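Local coordinates for protein ribonuclease VapC2 (Rickettsia felis, PDB 3ZVK) that cleaves single-stranded RNA as the toxin of a type II toxin-antitoxin pair, requires magnesium, and is held here by its antitoxin VapB2 on promoter DNA, at residues G6-V11 and T115-E120; S104-E109 and P125-E130; Y12-H17 and S59-F64. The protein carries 1 engineered substitution. One frame throughout, in Å; residues are numbered along the deposited sequence.

Contact 1 of 3, residues G6-V11 and T115-E120; sequences GTNICV and TNNIKE. Engineered in segment 6-11: Gly6 (natural residue Asp).
The side chains of Asn8 and Glu120 reach toward each other tip to tip, and their flat ends stack, the amide and carboxylate planes only 19° apart, with Asn8 CG 3.4 Å from Glu120 CD. Asn8 OD1 lies over the carboxylate without bonding to it.

The hydrogen bonds divide between the two carboxylate oxygens. Glu120 OE2 takes a nearly straight (171°) but weak bond of 3.3 Å from Asn8 N in the first turn of helix 7-16. Glu120 OE1 accepts from Thr115 OG1 at 2.7 Å, on its anti side, and from a water 2.6 Å away that in turn accepts from Ile9 N. An Asx motif, Glu120 N to Asn117 OD1 at 3.0 Å, steadies the loop itself.

Packing completes the interface: Asn8 CB meets Asn116 CB at 3.6 Å, and Ile9 CD1 lies 3.2 Å from Thr115 O. Asn116 OD1 bonds to Tyr21.

Gly6, an engineered replacement of Asp, occupies the N-cap at a predicted magnesium site. With Glu43 touching Thr7 and Asp99 touching Glu120, the grouping is consistent with the acidic metal-binding cleft of PIN-domain nucleases, built where a helix start and a loop meet at the ends of neighbouring parallel strands.

Contact 2 of 3, residues S104-E109 and P125-E130; sequences SHAIAE and PNLILE
Ile107 and Leu127 meet with their side chains crossing at about a right angle, and this aliphatic pair carries most of the contact. Leu127 has CG anti to its backbone N (chi1 -178°). Its CD1 methyl touches two helix residues at once: it lies 3.7 Å from Ile107 CG1, while Ala106 CB touches the same Leu127 CD1 at 3.9 Å. A single methyl thus spans consecutive positions of the helix.

A second set of contacts is made to backbone rather than side chain. Ile107 CG1 rests 3.7 Å from Asn126 O, and Ile107 CD1 reaches to 3.8 Å from Pro125 O, so the isoleucine packs against the peptide groups of the incoming loop. The chain turns here through Asn126, whose backbone is left-handed (phi 64°).

The polar groups of the helix find their partners within it or in other parts of the chain. His105 NE2 gives Glu109 OE2, which lies at the edge of the ring in its plane, a weak bond of 3.4 Å; the other ring nitrogen, ND1, bonds to Ser37, and Glu109 OE1 forms a salt bridge with Lys76.

The contact sets the last turns of helix 97-109 beside the approach to strand 128-131, an outermost strand of the sheet within this chain. Strand 112-115 follows that helix and pairs in parallel with 128-131, while helix 75-90 borders the helix through Tyr80 and Tyr81.

Contact 3 of 3, residues Y12-H17 and S59-F64; sequences YAINKH and SKLDIF
Phe64 and Lys60 are brought to Ile14 by two torsions: Phe64 carries CG anti to its backbone N (chi1 -175°), which sets CG on the side of helix 7-16, and Lys60 is bent at chi3 (94°), which swings CE toward the carbonyl of Ile14. The two helical segments run at 126° to each other, their axes 10.3 Å apart at closest approach.

Ile14 is the knot of the apolar part. Its side chain crosses that of Phe64 at about a right angle, with Ile14 CG1 3.9 Å from Phe64 CG. The CD1 methyl of Ile14 continues to Leu61 CD1 at 4.1 Å, and Ile14 CG2 lies against the aliphatic stem of Lys60, 3.8 Å from its CE. From the preceding residue, Ala13 CB sits 3.5 Å from Phe64 CE1.

The polar part gathers at one ammonium group. Lys60 NZ donates to Ile14 O over 3.0 Å, approaching from above the carbonyl plane. Two waters extend the grip: one, 2.8 Å from Lys60 NZ, donates to Asn15 OD1, and the other joins the same ammonium to Asn15 O. Asn15 ND2 is hydrogen-bonded to Tyr76 O of a VapB chain, whose Phe77 packs on Ile14, while Met53 of another VapB chain packs on Phe64.

Lys60 is buried, yet its ammonium is served by a carbonyl and two waters. Placed at the C-terminal end of helix 7-16, its positive charge would probably suit the negative end of the helix dipole, and might disfavour protonation of His17, whose ND1 lies 5.2 Å from Lys60 NZ.

How the contacts relate
Contact 1 touches both of the others: its centre is about 14 Å from those of contacts 2 and 3, which are about 24 Å apart on opposite sides of the chain's centre and do not touch. Contacts 1 and 3 share helix 7-16, and Cys10 SG of the first packs 3.5 Å from Phe64 CE2 of the second. Contacts 1 and 2 meet through the sheet, where Thr115 N probably bonds to Glu130 O at 2.8 Å. The side chains of Ala106 and Phe64 each lie about 9 Å from engineered Gly6, whose natural Asp is predicted to bind magnesium. VapB chains touch contacts 1 and 3, but not contact 2.

Contact 1 of 3, residues G6-V11 and T115-E120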
ATOM      1  N   GLY A   6      -0.687 -14.844  29.827  1.00 39.36           N
ATOM      2  CA  GLY A   6      -1.096 -16.099  29.196  1.00 39.93           C
ATOM      3  C   GLY A   6      -2.608 -16.214  29.212  1.00 44.72           C
ATOM      4  O   GLY A   6      -3.296 -15.396  29.835  1.00 45.00           O
ATOM      5  N   THR A   7      -3.137 -17.213  28.525  1.00 42.64           N
ATOM      6  CA  THR A   7      -4.578 -17.427  28.380  1.00 42.37           C
ATOM      7  C   THR A   7      -5.257 -17.676  29.729  1.00 47.43           C
ATOM      8  O   THR A   7      -6.285 -17.051  30.004  1.00 46.80           O
ATOM      9  CB  THR A   7      -4.849 -18.537  27.338  1.00 49.73           C
ATOM     10  OG1 THR A   7      -4.147 -18.198  26.135  1.00 49.50           O
ATOM     11  CG2 THR A   7      -6.345 -18.715  27.026  1.00 43.29           C
ATOM     12  N   ASN A   8      -4.687 -18.580  30.553  1.00 42.88           N
ATOM     13  CA  ASN A   8      -5.196 -18.945  31.871  1.00 43.15           C
ATOM     14  C   ASN A   8      -5.327 -17.750  32.797  1.00 48.77           C
ATOM     15  O   ASN A   8      -6.355 -17.635  33.450  1.00 50.00           O
ATOM     16  CB  ASN A   8      -4.331 -20.030  32.529  1.00 40.95           C
ATOM     17  CG  ASN A   8      -4.252 -21.391  31.886  1.00 54.41           C
ATOM     18  OD1 ASN A   8      -3.455 -22.211  32.328  1.00 48.24           O
ATOM     19  ND2 ASN A   8      -5.109 -21.749  30.939  1.00 54.25           N
ATOM     20  N   ILE A   9      -4.329 -16.838  32.817  1.00 44.73           N
ATOM     21  CA  ILE A   9      -4.354 -15.606  33.610  1.00 43.59           C
ATOM     22  C   ILE A   9      -5.535 -14.765  33.173  1.00 45.27           C
ATOM     23  O   ILE A   9      -6.278 -14.300  34.035  1.00 45.41           O
ATOM     24  CB  ILE A   9      -3.001 -14.823  33.527  1.00 45.72           C
ATOM     25  CG1 ILE A   9      -1.947 -15.440  34.482  1.00 47.40           C
ATOM     26  CG2 ILE A   9      -3.167 -13.328  33.795  1.00 45.36           C
ATOM     27  CD1 ILE A   9      -2.153 -15.241  36.036  1.00 39.40           C
ATOM     28  N   CYS A  10      -5.718 -14.614  31.821  1.00 39.65           N
ATOM     29  CA  CYS A  10      -6.761 -13.799  31.214  1.00 37.79           C
ATOM     30  C   CYS A  10      -8.164 -14.320  31.511  1.00 40.76           C
ATOM     31  O   CYS A  10      -9.008 -13.518  31.927  1.00 41.07           O
ATOM     32  CB  CYS A  10      -6.513 -13.598  29.728  1.00 37.89           C
ATOM     33  SG  CYS A  10      -5.104 -12.534  29.343  1.00 42.56           S
ATOM     34  N   VAL A  11      -8.399 -15.655  31.320  1.00 36.00           N
ATOM     35  CA  VAL A  11      -9.656 -16.355  31.595  1.00 36.84           C
ATOM     36  C   VAL A  11     -10.045 -16.238  33.096  1.00 46.67           C
ATOM     37  O   VAL A  11     -11.184 -15.880  33.401  1.00 47.60           O
ATOM     38  CB  VAL A  11      -9.648 -17.820  31.086  1.00 40.05           C
ATOM     39  CG1 VAL A  11     -10.912 -18.580  31.537  1.00 39.72           C
ATOM     40  CG2 VAL A  11      -9.552 -17.867  29.558  1.00 38.62           C
ATOM     41  N   THR A 115       1.679 -16.616  34.273  1.00 49.86           N
ATOM     42  CA  THR A 115       0.947 -17.853  34.388  1.00 51.36           C
ATOM     43  C   THR A 115       0.134 -17.988  35.680  1.00 58.38           C
ATOM     44  O   THR A 115       0.332 -17.213  36.603  1.00 58.64           O
ATOM     45  CB  THR A 115       1.861 -19.037  34.040  1.00 60.64           C
ATOM     46  OG1 THR A 115       1.033 -20.183  33.820  1.00 63.24           O
ATOM     47  CG2 THR A 115       2.925 -19.303  35.104  1.00 55.20           C
ATOM     48  N   ASN A 116      -0.789 -18.979  35.698  1.00 57.34           N
ATOM     49  CA  ASN A 116      -1.791 -19.391  36.708  1.00 58.33           C
ATOM     50  C   ASN A 116      -1.392 -20.715  37.424  1.00 68.47           C
ATOM     51  O   ASN A 116      -1.950 -21.038  38.476  1.00 67.96           O
ATOM     52  CB  ASN A 116      -3.116 -19.725  35.927  1.00 49.79           C
ATOM     53  CG  ASN A 116      -4.329 -18.946  36.347  1.00 74.92           C
ATOM     54  OD1 ASN A 116      -4.272 -17.766  36.637  1.00 83.68           O
ATOM     55  ND2 ASN A 116      -5.479 -19.557  36.295  1.00 70.26           N
ATOM     56  N   ASN A 117      -0.541 -21.536  36.764  1.00 69.65           N
ATOM     57  CA  ASN A 117      -0.125 -22.872  37.193  1.00 73.53           C
ATOM     58  C   ASN A 117       1.168 -23.354  36.513  1.00 82.87           C
ATOM     59  O   ASN A 117       1.614 -22.791  35.507  1.00 81.76           O
ATOM     60  CB  ASN A 117      -1.260 -23.906  36.940  1.00 76.67           C
ATOM     61  CG  ASN A 117      -1.927 -23.816  35.584  1.00 95.15           C
ATOM     62  OD1 ASN A 117      -1.284 -23.903  34.529  1.00 91.47           O
ATOM     63  ND2 ASN A 117      -3.243 -23.637  35.586  1.00 84.88           N
ATOM     64  N   ILE A 118       1.735 -24.442  37.061  1.00 84.63           N
ATOM     65  CA  ILE A 118       2.964 -25.087  36.585  1.00 86.55           C
ATOM     66  C   ILE A 118       2.760 -25.923  35.304  1.00 89.25           C
ATOM     67  O   ILE A 118       3.721 -26.158  34.561  1.00 89.71           O
ATOM     68  CB  ILE A 118       3.681 -25.871  37.722  1.00 92.15           C
ATOM     69  CG1 ILE A 118       2.744 -26.920  38.388  1.00 93.23           C
ATOM     70  CG2 ILE A 118       4.261 -24.900  38.752  1.00 93.38           C
ATOM     71  CD1 ILE A 118       3.460 -28.192  38.948  1.00103.35           C
ATOM     72  N   LYS A 119       1.514 -26.353  35.044  1.00 83.55           N
ATOM     73  CA  LYS A 119       1.211 -27.158  33.861  1.00 82.64           C
ATOM     74  C   LYS A 119       1.219 -26.354  32.549  1.00 83.58           C
ATOM     75  O   LYS A 119       1.792 -26.836  31.575  1.00 84.46           O
ATOM     76  CB  LYS A 119      -0.085 -27.975  34.031  1.00 84.63           C
ATOM     77  N   GLU A 120       0.614 -25.140  32.521  1.00 76.53           N
ATOM     78  CA  GLU A 120       0.519 -24.285  31.319  1.00 73.31           C
ATOM     79  C   GLU A 120       1.833 -24.178  30.509  1.00 75.01           C
ATOM     80  O   GLU A 120       1.830 -24.503  29.319  1.00 73.66           O
ATOM     81  CB  GLU A 120      -0.067 -22.900  31.661  1.00 72.67           C
ATOM     82  CG  GLU A 120      -0.670 -22.154  30.473  1.00 74.72           C
ATOM     83  CD  GLU A 120      -1.157 -20.736  30.742  1.00 75.15           C
ATOM     84  OE1 GLU A 120      -0.851 -20.191  31.828  1.00 68.97           O
ATOM     85  OE2 GLU A 120      -1.823 -20.157  29.852  1.00 53.97           O
TER
HETATM   86  O   HOH W   1      -1.550 -17.652  31.987  1.00 52.92           O

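Contact 2 of 3, residues S104-E109 and P125-E130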
ATOM      1  N   SER A 104       6.716 -18.752  22.585  1.00 49.95           N
ATOM      2  CA  SER A 104       7.629 -18.295  21.516  1.00 51.45           C
ATOM      3  C   SER A 104       7.604 -16.781  21.410  1.00 53.72           C
ATOM      4  O   SER A 104       8.640 -16.159  21.212  1.00 53.89           O
ATOM      5  CB  SER A 104       7.187 -18.855  20.164  1.00 55.16           C
ATOM      6  OG  SER A 104       7.273 -20.267  20.186  1.00 70.09           O
ATOM      7  N   HIS A 105       6.389 -16.212  21.493  1.00 48.91           N
ATOM      8  CA  HIS A 105       6.081 -14.789  21.401  1.00 47.17           C
ATOM      9  C   HIS A 105       6.704 -14.030  22.566  1.00 52.10           C
ATOM     10  O   HIS A 105       7.353 -13.021  22.315  1.00 53.85           O
ATOM     11  CB  HIS A 105       4.560 -14.548  21.295  1.00 45.08           C
ATOM     12  CG  HIS A 105       4.207 -13.224  20.694  1.00 47.30           C
ATOM     13  ND1 HIS A 105       2.903 -12.888  20.427  1.00 47.38           N
ATOM     14  CD2 HIS A 105       4.999 -12.186  20.345  1.00 49.05           C
ATOM     15  CE1 HIS A 105       2.937 -11.676  19.908  1.00 46.19           C
ATOM     16  NE2 HIS A 105       4.177 -11.222  19.823  1.00 47.73           N
ATOM     17  N   ALA A 106       6.561 -14.529  23.823  1.00 47.49           N
ATOM     18  CA  ALA A 106       7.189 -13.910  24.996  1.00 47.08           C
ATOM     19  C   ALA A 106       8.721 -13.960  24.848  1.00 50.87           C
ATOM     20  O   ALA A 106       9.380 -12.951  25.094  1.00 51.61           O
ATOM     21  CB  ALA A 106       6.747 -14.607  26.279  1.00 47.62           C
ATOM     22  N   ILE A 107       9.279 -15.099  24.381  1.00 46.65           N
ATOM     23  CA  ILE A 107      10.714 -15.257  24.166  1.00 48.23           C
ATOM     24  C   ILE A 107      11.198 -14.222  23.145  1.00 53.55           C
ATOM     25  O   ILE A 107      12.166 -13.510  23.413  1.00 54.73           O
ATOM     26  CB  ILE A 107      11.113 -16.730  23.800  1.00 52.05           C
ATOM     27  CG1 ILE A 107      10.892 -17.697  24.959  1.00 52.03           C
ATOM     28  CG2 ILE A 107      12.585 -16.820  23.356  1.00 53.47           C
ATOM     29  CD1 ILE A 107      10.760 -19.188  24.585  1.00 59.65           C
ATOM     30  N   ALA A 108      10.505 -14.115  21.999  1.00 50.50           N
ATOM     31  CA  ALA A 108      10.837 -13.178  20.922  1.00 51.55           C
ATOM     32  C   ALA A 108      10.755 -11.704  21.323  1.00 59.91           C
ATOM     33  O   ALA A 108      11.511 -10.888  20.781  1.00 62.45           O
ATOM     34  CB  ALA A 108       9.964 -13.434  19.725  1.00 50.60           C
ATOM     35  N   GLU A 109       9.851 -11.359  22.267  1.00 54.91           N
ATOM     36  CA  GLU A 109       9.688  -9.988  22.770  1.00 54.16           C
ATOM     37  C   GLU A 109      10.571  -9.712  24.011  1.00 58.34           C
ATOM     38  O   GLU A 109      10.622  -8.581  24.496  1.00 56.93           O
ATOM     39  CB  GLU A 109       8.198  -9.708  23.105  1.00 53.43           C
ATOM     40  CG  GLU A 109       7.219  -9.746  21.934  1.00 60.18           C
ATOM     41  CD  GLU A 109       7.366  -8.761  20.791  1.00 70.07           C
ATOM     42  OE1 GLU A 109       8.139  -7.790  20.928  1.00 58.94           O
ATOM     43  OE2 GLU A 109       6.686  -8.950  19.755  1.00 76.00           O
ATOM     44  N   PRO A 125      12.770 -23.819  27.869  1.00 97.87           N
ATOM     45  CA  PRO A 125      14.036 -23.080  27.976  1.00 98.94           C
ATOM     46  C   PRO A 125      13.974 -21.658  27.433  1.00 97.64           C
ATOM     47  O   PRO A 125      13.205 -21.373  26.512  1.00 94.65           O
ATOM     48  CB  PRO A 125      15.017 -23.950  27.172  1.00103.55           C
ATOM     49  CG  PRO A 125      14.313 -25.277  26.989  1.00108.07           C
ATOM     50  CD  PRO A 125      12.886 -24.902  26.874  1.00100.30           C
ATOM     51  N   ASN A 126      14.818 -20.774  28.012  1.00 92.83           N
ATOM     52  CA  ASN A 126      14.953 -19.348  27.666  1.00 90.42           C
ATOM     53  C   ASN A 126      13.688 -18.496  27.935  1.00 84.44           C
ATOM     54  O   ASN A 126      13.626 -17.339  27.497  1.00 82.35           O
ATOM     55  CB  ASN A 126      15.486 -19.129  26.224  1.00 96.59           C
ATOM     56  CG  ASN A 126      16.486 -20.145  25.715  1.00133.77           C
ATOM     57  OD1 ASN A 126      17.561 -20.378  26.294  1.00133.02           O
ATOM     58  ND2 ASN A 126      16.151 -20.737  24.582  1.00127.07           N
ATOM     59  N   LEU A 127      12.710 -19.043  28.684  1.00 74.76           N
ATOM     60  CA  LEU A 127      11.473 -18.340  28.993  1.00 69.90           C
ATOM     61  C   LEU A 127      11.419 -17.829  30.423  1.00 70.95           C
ATOM     62  O   LEU A 127      11.548 -18.605  31.365  1.00 70.58           O
ATOM     63  CB  LEU A 127      10.244 -19.214  28.643  1.00 68.15           C
ATOM     64  CG  LEU A 127       8.856 -18.618  28.868  1.00 70.33           C
ATOM     65  CD1 LEU A 127       8.427 -17.769  27.723  1.00 68.90           C
ATOM     66  CD2 LEU A 127       7.838 -19.678  28.998  1.00 72.74           C
ATOM     67  N   ILE A 128      11.235 -16.508  30.577  1.00 66.72           N
ATOM     68  CA  ILE A 128      11.052 -15.862  31.879  1.00 65.95           C
ATOM     69  C   ILE A 128       9.548 -15.986  32.232  1.00 65.64           C
ATOM     70  O   ILE A 128       8.675 -15.613  31.437  1.00 61.65           O
ATOM     71  CB  ILE A 128      11.543 -14.391  31.947  1.00 69.36           C
ATOM     72  CG1 ILE A 128      12.827 -14.139  31.092  1.00 72.22           C
ATOM     73  CG2 ILE A 128      11.717 -13.962  33.418  1.00 69.93           C
ATOM     74  CD1 ILE A 128      12.936 -12.681  30.414  1.00 79.93           C
ATOM     75  N   LEU A 129       9.269 -16.559  33.403  1.00 62.57           N
ATOM     76  CA  LEU A 129       7.915 -16.820  33.900  1.00 60.57           C
ATOM     77  C   LEU A 129       7.675 -16.179  35.247  1.00 62.83           C
ATOM     78  O   LEU A 129       8.615 -15.972  36.021  1.00 65.51           O
ATOM     79  CB  LEU A 129       7.679 -18.337  34.032  1.00 61.07           C
ATOM     80  CG  LEU A 129       6.362 -18.959  33.491  1.00 64.78           C
ATOM     81  CD1 LEU A 129       6.252 -18.896  31.960  1.00 62.20           C
ATOM     82  CD2 LEU A 129       6.262 -20.411  33.913  1.00 71.05           C
ATOM     83  N   GLU A 130       6.399 -15.888  35.524  1.00 53.71           N
ATOM     84  CA  GLU A 130       5.930 -15.325  36.777  1.00 51.80           C
ATOM     85  C   GLU A 130       4.550 -15.930  36.999  1.00 54.36           C
ATOM     86  O   GLU A 130       3.688 -15.861  36.133  1.00 50.83           O
ATOM     87  CB  GLU A 130       5.901 -13.785  36.766  1.00 51.40           C
ATOM     88  CG  GLU A 130       5.758 -13.190  38.149  1.00 52.04           C
ATOM     89  CD  GLU A 130       5.927 -11.688  38.224  1.00 66.10           C
ATOM     90  OE1 GLU A 130       7.079 -11.189  38.222  1.00 63.79           O
ATOM     91  OE2 GLU A 130       4.893 -11.017  38.416  1.00 59.70           O
TER

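Contact 3 of 3, residues Y12-H17 and S59-F64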
ATOM      1  N   TYR A  12      -9.080 -16.458  34.013  1.00 45.25           N
ATOM      2  CA  TYR A  12      -9.296 -16.322  35.466  1.00 45.86           C
ATOM      3  C   TYR A  12      -9.612 -14.898  35.866  1.00 48.45           C
ATOM      4  O   TYR A  12     -10.460 -14.700  36.724  1.00 50.26           O
ATOM      5  CB  TYR A  12      -8.110 -16.875  36.283  1.00 46.87           C
ATOM      6  CG  TYR A  12      -8.483 -17.238  37.699  1.00 47.58           C
ATOM      7  CD1 TYR A  12      -9.143 -18.436  37.984  1.00 50.21           C
ATOM      8  CD2 TYR A  12      -8.161 -16.399  38.762  1.00 46.87           C
ATOM      9  CE1 TYR A  12      -9.488 -18.778  39.292  1.00 49.63           C
ATOM     10  CE2 TYR A  12      -8.533 -16.713  40.066  1.00 48.75           C
ATOM     11  CZ  TYR A  12      -9.203 -17.901  40.327  1.00 60.15           C
ATOM     12  OH  TYR A  12      -9.558 -18.221  41.615  1.00 67.42           O
ATOM     13  N   ALA A  13      -8.967 -13.911  35.227  1.00 41.55           N
ATOM     14  CA  ALA A  13      -9.196 -12.492  35.476  1.00 40.18           C
ATOM     15  C   ALA A  13     -10.635 -12.095  35.114  1.00 44.77           C
ATOM     16  O   ALA A  13     -11.308 -11.437  35.907  1.00 44.05           O
ATOM     17  CB  ALA A  13      -8.207 -11.656  34.677  1.00 39.70           C
ATOM     18  N   ILE A  14     -11.107 -12.517  33.926  1.00 42.82           N
ATOM     19  CA  ILE A  14     -12.463 -12.232  33.430  1.00 42.14           C
ATOM     20  C   ILE A  14     -13.524 -12.959  34.247  1.00 46.79           C
ATOM     21  O   ILE A  14     -14.475 -12.334  34.707  1.00 47.93           O
ATOM     22  CB  ILE A  14     -12.595 -12.447  31.887  1.00 42.98           C
ATOM     23  CG1 ILE A  14     -11.647 -11.524  31.103  1.00 37.75           C
ATOM     24  CG2 ILE A  14     -14.045 -12.275  31.402  1.00 44.81           C
ATOM     25  CD1 ILE A  14     -11.365 -11.987  29.690  1.00 30.39           C
ATOM     26  N   ASN A  15     -13.344 -14.261  34.460  1.00 44.69           N
ATOM     27  CA  ASN A  15     -14.296 -15.049  35.214  1.00 45.18           C
ATOM     28  C   ASN A  15     -14.323 -14.773  36.697  1.00 51.66           C
ATOM     29  O   ASN A  15     -15.406 -14.554  37.240  1.00 53.02           O
ATOM     30  CB  ASN A  15     -14.110 -16.543  34.949  1.00 44.98           C
ATOM     31  CG  ASN A  15     -14.523 -16.998  33.574  1.00 53.15           C
ATOM     32  OD1 ASN A  15     -15.369 -16.387  32.906  1.00 48.88           O
ATOM     33  ND2 ASN A  15     -13.952 -18.097  33.132  1.00 35.31           N
ATOM     34  N   LYS A  16     -13.155 -14.808  37.363  1.00 49.45           N
ATOM     35  CA  LYS A  16     -13.060 -14.689  38.833  1.00 50.83           C
ATOM     36  C   LYS A  16     -12.622 -13.343  39.387  1.00 56.02           C
ATOM     37  O   LYS A  16     -12.742 -13.140  40.587  1.00 56.70           O
ATOM     38  CB  LYS A  16     -12.244 -15.846  39.443  1.00 52.26           C
ATOM     39  CG  LYS A  16     -12.651 -17.225  38.890  1.00 58.36           C
ATOM     40  CD  LYS A  16     -13.366 -18.122  39.872  1.00 75.93           C
ATOM     41  CE  LYS A  16     -14.210 -19.137  39.116  1.00 87.04           C
ATOM     42  NZ  LYS A  16     -15.657 -18.978  39.431  1.00 94.87           N
ATOM     43  N   HIS A  17     -12.134 -12.425  38.528  1.00 52.55           N
ATOM     44  CA  HIS A  17     -11.674 -11.071  38.896  1.00 52.18           C
ATOM     45  C   HIS A  17     -11.032 -10.984  40.312  1.00 53.60           C
ATOM     46  O   HIS A  17     -11.558 -10.295  41.187  1.00 54.11           O
ATOM     47  CB  HIS A  17     -12.770 -10.001  38.631  1.00 53.31           C
ATOM     48  CG  HIS A  17     -14.135 -10.410  39.111  1.00 58.14           C
ATOM     49  ND1 HIS A  17     -15.102 -10.893  38.230  1.00 59.59           N
ATOM     50  CD2 HIS A  17     -14.626 -10.473  40.378  1.00 60.69           C
ATOM     51  CE1 HIS A  17     -16.143 -11.212  38.984  1.00 60.18           C
ATOM     52  NE2 HIS A  17     -15.903 -10.975  40.282  1.00 61.26           N
ATOM     53  N   SER A  59     -18.348  -7.939  26.055  1.00 41.10           N
ATOM     54  CA  SER A  59     -18.281  -6.731  26.857  1.00 38.86           C
ATOM     55  C   SER A  59     -17.189  -6.822  27.902  1.00 42.70           C
ATOM     56  O   SER A  59     -16.377  -5.900  27.988  1.00 44.71           O
ATOM     57  CB  SER A  59     -19.616  -6.456  27.535  1.00 41.69           C
ATOM     58  OG  SER A  59     -20.606  -6.145  26.573  1.00 51.37           O
ATOM     59  N   LYS A  60     -17.146  -7.925  28.673  1.00 37.36           N
ATOM     60  CA  LYS A  60     -16.156  -8.178  29.720  1.00 37.27           C
ATOM     61  C   LYS A  60     -14.752  -8.263  29.123  1.00 38.54           C
ATOM     62  O   LYS A  60     -13.834  -7.664  29.668  1.00 39.18           O
ATOM     63  CB  LYS A  60     -16.479  -9.485  30.476  1.00 42.65           C
ATOM     64  CG  LYS A  60     -17.577  -9.380  31.511  1.00 43.28           C
ATOM     65  CD  LYS A  60     -17.906 -10.768  32.047  1.00 48.51           C
ATOM     66  CE  LYS A  60     -17.126 -11.081  33.303  1.00 59.34           C
ATOM     67  NZ  LYS A  60     -17.381 -12.452  33.792  1.00 67.19           N
ATOM     68  N   LEU A  61     -14.595  -8.975  27.994  1.00 34.06           N
ATOM     69  CA  LEU A  61     -13.329  -9.081  27.277  1.00 33.42           C
ATOM     70  C   LEU A  61     -12.887  -7.679  26.791  1.00 42.19           C
ATOM     71  O   LEU A  61     -11.728  -7.332  26.991  1.00 44.56           O
ATOM     72  CB  LEU A  61     -13.456 -10.089  26.101  1.00 33.22           C
ATOM     73  CG  LEU A  61     -12.248 -10.220  25.128  1.00 35.98           C
ATOM     74  CD1 LEU A  61     -10.963 -10.539  25.878  1.00 34.60           C
ATOM     75  CD2 LEU A  61     -12.532 -11.224  24.021  1.00 30.97           C
ATOM     76  N   ASP A  62     -13.806  -6.869  26.208  1.00 39.24           N
ATOM     77  CA  ASP A  62     -13.507  -5.512  25.714  1.00 40.29           C
ATOM     78  C   ASP A  62     -12.977  -4.605  26.843  1.00 47.72           C
ATOM     79  O   ASP A  62     -12.009  -3.875  26.624  1.00 48.29           O
ATOM     80  CB  ASP A  62     -14.734  -4.868  25.031  1.00 41.75           C
ATOM     81  CG  ASP A  62     -15.245  -5.545  23.763  1.00 49.14           C
ATOM     82  OD1 ASP A  62     -14.518  -6.401  23.206  1.00 49.13           O
ATOM     83  OD2 ASP A  62     -16.380  -5.208  23.318  1.00 50.71           O
ATOM     84  N   ILE A  63     -13.585  -4.696  28.057  1.00 44.06           N
ATOM     85  CA  ILE A  63     -13.198  -3.960  29.265  1.00 43.23           C
ATOM     86  C   ILE A  63     -11.796  -4.388  29.729  1.00 45.96           C
ATOM     87  O   ILE A  63     -10.958  -3.545  30.069  1.00 46.75           O
ATOM     88  CB  ILE A  63     -14.277  -4.129  30.357  1.00 46.63           C
ATOM     89  CG1 ILE A  63     -15.516  -3.288  29.991  1.00 48.22           C
ATOM     90  CG2 ILE A  63     -13.767  -3.708  31.718  1.00 46.87           C
ATOM     91  CD1 ILE A  63     -16.771  -3.721  30.648  1.00 50.70           C
ATOM     92  N   PHE A  64     -11.540  -5.692  29.699  1.00 39.60           N
ATOM     93  CA  PHE A  64     -10.271  -6.297  30.082  1.00 38.29           C
ATOM     94  C   PHE A  64      -9.125  -5.808  29.191  1.00 43.95           C
ATOM     95  O   PHE A  64      -8.049  -5.477  29.706  1.00 46.06           O
ATOM     96  CB  PHE A  64     -10.399  -7.847  30.086  1.00 39.19           C
ATOM     97  CG  PHE A  64      -9.169  -8.563  30.580  1.00 39.32           C
ATOM     98  CD1 PHE A  64      -8.794  -8.496  31.909  1.00 40.62           C
ATOM     99  CD2 PHE A  64      -8.337  -9.227  29.700  1.00 41.08           C
ATOM    100  CE1 PHE A  64      -7.598  -9.079  32.343  1.00 41.99           C
ATOM    101  CE2 PHE A  64      -7.168  -9.847  30.145  1.00 43.03           C
ATOM    102  CZ  PHE A  64      -6.798  -9.755  31.459  1.00 40.70           C
TER
HETATM  103  O   HOH W   2     -17.559 -13.378  36.798  1.00 54.70           O
HETATM  104  O   HOH W   3     -17.293 -14.725  32.236  1.00 55.65           O